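Local coordinates for protein response regulator FixJ (Bradyrhizobium japonicum, PDB 5XSO) that acts, once activated by the oxygen-sensing kinase FixL, as a DNA-binding response regulator that induces expression of nifA and fixK for nitrogen fixation, at residues 31-36 against 117-122; 109-114 against 123-128. All coordinates share one frame; numbering follows the deposited sequence.

Contact 1 of 2, residues 31-36 against 117-122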
loop_
_atom_site.group_PDB
_atom_site.type_symbol
_atom_site.label_atom_id
_atom_site.label_comp_id
_atom_site.label_asym_id
_atom_site.label_seq_id
_atom_site.Cartn_x
_atom_site.Cartn_y
_atom_site.Cartn_z
ATOM N N ASN A 31 24.452 2.164 -4.633
ATOM C CA ASN A 31 24.540 1.158 -5.701
ATOM C C ASN A 31 25.523 0.075 -5.254
ATOM O O ASN A 31 25.224 -1.129 -5.281
ATOM C CB ASN A 31 24.981 1.851 -7.009
ATOM C CG ASN A 31 24.453 1.163 -8.310
ATOM O OD1 ASN A 31 23.748 0.163 -8.265
ATOM N ND2 ASN A 31 24.847 1.705 -9.480
ATOM N N PHE A 32 26.695 0.502 -4.809
ATOM C CA PHE A 32 27.741 -0.463 -4.486
ATOM C C PHE A 32 27.364 -1.317 -3.271
ATOM O O PHE A 32 27.437 -2.564 -3.324
ATOM C CB PHE A 32 29.075 0.253 -4.271
ATOM C CG PHE A 32 30.249 -0.684 -4.294
ATOM C CD1 PHE A 32 30.789 -1.162 -3.092
ATOM C CD2 PHE A 32 30.765 -1.147 -5.526
ATOM C CE1 PHE A 32 31.903 -2.078 -3.132
ATOM C CE2 PHE A 32 31.869 -2.088 -5.578
ATOM C CZ PHE A 32 32.421 -2.525 -4.370
ATOM N N LEU A 33 26.989 -0.682 -2.164
ATOM C CA LEU A 33 26.741 -1.448 -0.943
ATOM C C LEU A 33 25.523 -2.372 -1.054
ATOM O O LEU A 33 25.459 -3.395 -0.363
ATOM C CB LEU A 33 26.556 -0.496 0.259
ATOM C CG LEU A 33 25.231 0.238 0.487
ATOM C CD1 LEU A 33 24.163 -0.594 1.266
ATOM C CD2 LEU A 33 25.464 1.607 1.282
ATOM N N LEU A 34 24.488 -1.983 -1.802
ATOM C CA LEU A 34 23.333 -2.866 -1.902
ATOM C C LEU A 34 23.689 -4.108 -2.726
ATOM O O LEU A 34 23.215 -5.219 -2.442
ATOM C CB LEU A 34 22.179 -2.094 -2.535
ATOM C CG LEU A 34 21.671 -0.937 -1.623
ATOM C CD1 LEU A 34 20.680 -0.071 -2.443
ATOM C CD2 LEU A 34 21.010 -1.511 -0.407
ATOM N N ASP A 35 24.512 -3.920 -3.757
ATOM C CA ASP A 35 24.935 -5.072 -4.548
ATOM C C ASP A 35 25.731 -6.046 -3.692
ATOM O O ASP A 35 25.546 -7.267 -3.793
ATOM C CB ASP A 35 25.776 -4.634 -5.737
ATOM C CG ASP A 35 26.149 -5.837 -6.616
ATOM O OD1 ASP A 35 25.243 -6.484 -7.155
ATOM O OD2 ASP A 35 27.335 -6.166 -6.642
ATOM N N SER A 36 26.639 -5.518 -2.848
ATOM C CA SER A 36 27.422 -6.396 -1.977
ATOM C C SER A 36 26.541 -7.193 -1.037
ATOM O O SER A 36 26.904 -8.312 -0.653
ATOM C CB SER A 36 28.476 -5.638 -1.164
ATOM O OG SER A 36 29.256 -4.784 -1.993
ATOM N N PHE A 117 25.140 7.002 7.769
ATOM C CA PHE A 117 24.717 5.762 8.406
ATOM C C PHE A 117 25.616 4.623 7.919
ATOM O O PHE A 117 26.221 4.684 6.837
ATOM C CB PHE A 117 23.173 5.507 8.141
ATOM C CG PHE A 117 22.802 5.472 6.681
ATOM C CD1 PHE A 117 23.112 4.357 5.889
ATOM C CD2 PHE A 117 22.196 6.573 6.097
ATOM C CE1 PHE A 117 22.776 4.323 4.547
ATOM C CE2 PHE A 117 21.842 6.572 4.745
ATOM C CZ PHE A 117 22.141 5.444 3.967
ATOM N N GLU A 118 25.657 3.541 8.684
ATOM C CA GLU A 118 26.438 2.367 8.291
ATOM C C GLU A 118 25.702 1.516 7.263
ATOM O O GLU A 118 24.463 1.427 7.288
ATOM C CB GLU A 118 26.744 1.518 9.518
ATOM C CG GLU A 118 27.454 2.278 10.638
ATOM C CD GLU A 118 28.939 2.491 10.375
ATOM O OE1 GLU A 118 29.630 3.076 11.244
ATOM O OE2 GLU A 118 29.425 2.070 9.303
ATOM N N ASP A 119 26.479 0.872 6.369
ATOM C CA ASP A 119 25.909 0.018 5.317
ATOM C C ASP A 119 24.965 -1.012 5.913
ATOM O O ASP A 119 23.874 -1.276 5.378
ATOM C CB ASP A 119 27.008 -0.739 4.529
ATOM C CG ASP A 119 27.941 0.164 3.738
ATOM O OD1 ASP A 119 27.744 1.375 3.721
ATOM O OD2 ASP A 119 28.913 -0.363 3.124
ATOM N N ASP A 120 25.373 -1.632 7.021
ATOM C CA ASP A 120 24.598 -2.753 7.548
ATOM C C ASP A 120 23.325 -2.301 8.228
ATOM O O ASP A 120 22.370 -3.092 8.335
ATOM C CB ASP A 120 25.423 -3.566 8.543
ATOM C CG ASP A 120 26.460 -4.453 7.885
ATOM O OD1 ASP A 120 26.573 -4.563 6.609
ATOM O OD2 ASP A 120 27.221 -5.037 8.683
ATOM N N ARG A 121 23.297 -1.064 8.749
ATOM C CA ARG A 121 22.055 -0.555 9.304
ATOM C C ARG A 121 20.998 -0.406 8.213
ATOM O O ARG A 121 19.816 -0.723 8.440
ATOM C CB ARG A 121 22.303 0.785 10.002
ATOM C CG ARG A 121 21.058 1.401 10.592
ATOM C CD ARG A 121 20.927 1.095 12.011
ATOM N NE ARG A 121 20.110 2.100 12.693
ATOM C CZ ARG A 121 18.802 1.977 12.906
ATOM N NH1 ARG A 121 18.168 0.892 12.476
ATOM N NH2 ARG A 121 18.128 2.935 13.545
ATOM N N LEU A 122 21.398 0.080 7.033
ATOM C CA LEU A 122 20.450 0.169 5.919
ATOM C C LEU A 122 19.990 -1.220 5.499
ATOM O O LEU A 122 18.793 -1.459 5.322
ATOM C CB LEU A 122 21.082 0.874 4.719
ATOM C CG LEU A 122 20.186 1.030 3.487
ATOM C CD1 LEU A 122 18.794 1.654 3.843
ATOM C CD2 LEU A 122 20.977 1.835 2.419
#
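Leu33 lies against the side chain of Asp119 on the opposing helix, one methyl and the CB each meeting part of the carboxylate. Asp119 directly follows the N-cap residue Glu118, in the first turn of helix 119-138, and its carboxylate is exposed. The CD2 methyl of Leu33 comes to 3.3 Å from Asp119 OD1, while Leu33 CB sits 3.7 Å from Asp119 OD2, so the carboxylate straddles the root and one branch of the leucine in a purely van der Waals contact. In Leu33 the first torsion puts CG between the backbone N and the carbonyl carbon (chi1 79°), a cramped setting on a helix, and the second (chi2 85°) then sends CD2 to the carboxylate and CD1 to Leu122. Leu122 CD2 lies 4.2 Å from Leu33 CD1, the two side chains meeting nearly at a right angle. Helices 24-36 and 119-138 thus pack side by side on one face of the central parallel sheet, the first and last helices of the receiver domain with its CheY-like alternation of strands and helices. Closer to the sheet, Leu34 adds a looser apolar touch, its CD2 4.4 Å from Leu122 CD2, and leans on Ile17, Val19 and Val41 of the sheet. In Leu122, CG is anti to the backbone N (chi1 180°), which sends the branched end inward, where CD2 serves both leucines and the side chain also meets Leu113 of the edge strand.

Contact 2 of 2, residues 109-114 against 123-128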
loop_
_atom_site.group_PDB
_atom_site.type_symbol
_atom_site.label_atom_id
_atom_site.label_comp_id
_atom_site.label_asym_id
_atom_site.label_seq_id
_atom_site.Cartn_x
_atom_site.Cartn_y
_atom_site.Cartn_z
ATOM N N ALA A 109 5.722 6.197 5.527
ATOM C CA ALA A 109 7.081 5.660 5.379
ATOM C C ALA A 109 7.392 4.712 6.539
ATOM O O ALA A 109 6.961 4.932 7.687
ATOM C CB ALA A 109 8.111 6.798 5.340
ATOM N N VAL A 110 8.162 3.654 6.247
ATOM C CA VAL A 110 8.407 2.623 7.248
ATOM C C VAL A 110 9.419 3.088 8.305
ATOM O O VAL A 110 9.237 2.862 9.520
ATOM C CB VAL A 110 8.853 1.342 6.525
ATOM C CG1 VAL A 110 9.467 0.323 7.507
ATOM C CG2 VAL A 110 7.663 0.757 5.723
ATOM N N ASP A 111 10.488 3.763 7.905
ATOM C CA ASP A 111 11.509 4.154 8.888
ATOM C C ASP A 111 12.402 5.192 8.193
ATOM O O ASP A 111 12.205 5.493 7.010
ATOM C CB ASP A 111 12.263 2.889 9.376
ATOM C CG ASP A 111 12.869 3.032 10.784
ATOM O OD1 ASP A 111 13.009 4.160 11.284
ATOM O OD2 ASP A 111 13.272 1.995 11.389
ATOM N N PHE A 112 13.388 5.728 8.919
ATOM C CA PHE A 112 14.289 6.735 8.386
ATOM C C PHE A 112 15.697 6.419 8.852
ATOM O O PHE A 112 15.904 5.679 9.834
ATOM C CB PHE A 112 13.863 8.158 8.819
ATOM C CG PHE A 112 14.164 8.434 10.268
ATOM C CD1 PHE A 112 15.319 9.094 10.637
ATOM C CD2 PHE A 112 13.298 7.985 11.269
ATOM C CE1 PHE A 112 15.601 9.331 11.991
ATOM C CE2 PHE A 112 13.593 8.216 12.630
ATOM C CZ PHE A 112 14.734 8.866 12.998
ATOM N N LEU A 113 16.678 7.028 8.190
ATOM C CA LEU A 113 18.072 6.912 8.593
ATOM C C LEU A 113 18.701 8.284 8.616
ATOM O O LEU A 113 18.640 9.003 7.609
ATOM C CB LEU A 113 18.866 6.005 7.583
ATOM C CG LEU A 113 18.858 4.517 7.895
ATOM C CD1 LEU A 113 19.608 3.674 6.847
ATOM C CD2 LEU A 113 19.512 4.321 9.257
ATOM N N GLU A 114 19.309 8.651 9.736
ATOM C CA GLU A 114 20.060 9.896 9.789
ATOM C C GLU A 114 21.442 9.670 9.210
ATOM O O GLU A 114 22.173 8.798 9.695
ATOM C CB GLU A 114 20.174 10.426 11.234
ATOM C CG GLU A 114 20.913 11.755 11.242
ATOM C CD GLU A 114 21.109 12.337 12.671
ATOM O OE1 GLU A 114 22.223 12.702 13.029
ATOM O OE2 GLU A 114 20.087 12.465 13.375
ATOM N N THR A 123 20.930 -2.161 5.319
ATOM C CA THR A 123 20.492 -3.423 4.723
ATOM C C THR A 123 19.614 -4.204 5.703
ATOM O O THR A 123 18.607 -4.797 5.295
ATOM C CB THR A 123 21.684 -4.258 4.225
ATOM O OG1 THR A 123 22.640 -4.399 5.265
ATOM C CG2 THR A 123 22.366 -3.614 2.983
ATOM N N ALA A 124 19.901 -4.129 7.008
ATOM C CA ALA A 124 18.999 -4.721 7.996
ATOM C C ALA A 124 17.625 -4.061 7.979
ATOM O O ALA A 124 16.598 -4.721 8.194
ATOM C CB ALA A 124 19.588 -4.602 9.403
ATOM N N MET A 125 17.582 -2.742 7.808
ATOM C CA MET A 125 16.292 -2.073 7.773
ATOM C C MET A 125 15.517 -2.476 6.536
ATOM O O MET A 125 14.288 -2.614 6.585
ATOM C CB MET A 125 16.506 -0.557 7.827
ATOM C CG MET A 125 15.243 0.302 7.853
ATOM S SD MET A 125 15.758 2.057 7.992
ATOM C CE MET A 125 16.337 2.106 9.671
ATOM N N ILE A 126 16.214 -2.621 5.407
ATOM C CA ILE A 126 15.549 -3.035 4.184
ATOM C C ILE A 126 14.988 -4.433 4.354
ATOM O O ILE A 126 13.866 -4.721 3.927
ATOM C CB ILE A 126 16.532 -2.982 2.993
ATOM C CG1 ILE A 126 16.833 -1.522 2.615
ATOM C CG2 ILE A 126 15.966 -3.812 1.770
ATOM C CD1 ILE A 126 18.108 -1.399 1.641
ATOM N N GLU A 127 15.785 -5.344 4.934
ATOM C CA GLU A 127 15.310 -6.725 5.065
ATOM C C GLU A 127 14.028 -6.779 5.867
ATOM O O GLU A 127 13.091 -7.521 5.518
ATOM C CB GLU A 127 16.365 -7.615 5.723
ATOM C CG GLU A 127 17.234 -8.326 4.751
ATOM C CD GLU A 127 18.013 -9.439 5.420
ATOM O OE1 GLU A 127 19.261 -9.349 5.441
ATOM O OE2 GLU A 127 17.366 -10.387 5.936
ATOM N N SER A 128 13.957 -5.985 6.931
ATOM C CA SER A 128 12.766 -5.963 7.762
ATOM C C SER A 128 11.584 -5.372 7.009
ATOM O O SER A 128 10.479 -5.916 7.059
ATOM C CB SER A 128 13.055 -5.182 9.040
ATOM O OG SER A 128 11.874 -4.862 9.749
#
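Met125 reaches from its helix to the edge strand and sets its thioether end between Asp111 and Leu113. With the first two torsions extended, the chain runs straight out until the bend at chi3 (-72°) turns CE aside, onto Asp111, Phe112 O and Leu113. Met125 CE lies 3.5 Å from Asp111 OD2 and nearly as close to the backbone Phe112 O. Leu113 CD2 is 3.9 Å from the same Met125 CE. Met125 SD rests 3.9 Å from Asp111 CB. The Asp111 side chain lies roughly perpendicular to that of Met125, and its other oxygen, Asp111 OD1, accepts a hydrogen bond from Phe112 N (2.9 Å) on the anti side, 32° out of the carboxylate plane, which helps fix the group's turn. Replacing Asp111 with an alanine would probably leave the Phe112 N-H without this acceptor and open a gap beside the Met125 methyl. Leu113 and Met125 lie alongside each other, pointing opposite ways, and Leu90 of the adjoining strand also touches the methionine. Strand 111-114 and helix 123-128 run antiparallel (175°), their axes 10.2 Å apart, as expected of the final beta-alpha unit of a CheY-like receiver domain.

In the fold
From the N terminus, the chain first passes residues 31-36 at the end of helix 24-36, then goes through the other outermost strand, 40-44, and strands 61-65 and 89-93 with their helices, to strand 111-114. Contact 1 closes this long loop of 80 residues when the chain reaches 117-122; contact 2 closes a short one, as helix 119-138 folds back over the strand just left. The segments alternate, so the loops cross, and successive turns of helix 119-138 serve both. Arg121 against Leu113, Leu34 against Ile126 and Leu33 against Thr123 join the two contacts directly. Together they tie the first helix and the last strand of the receiver domain to its last helix.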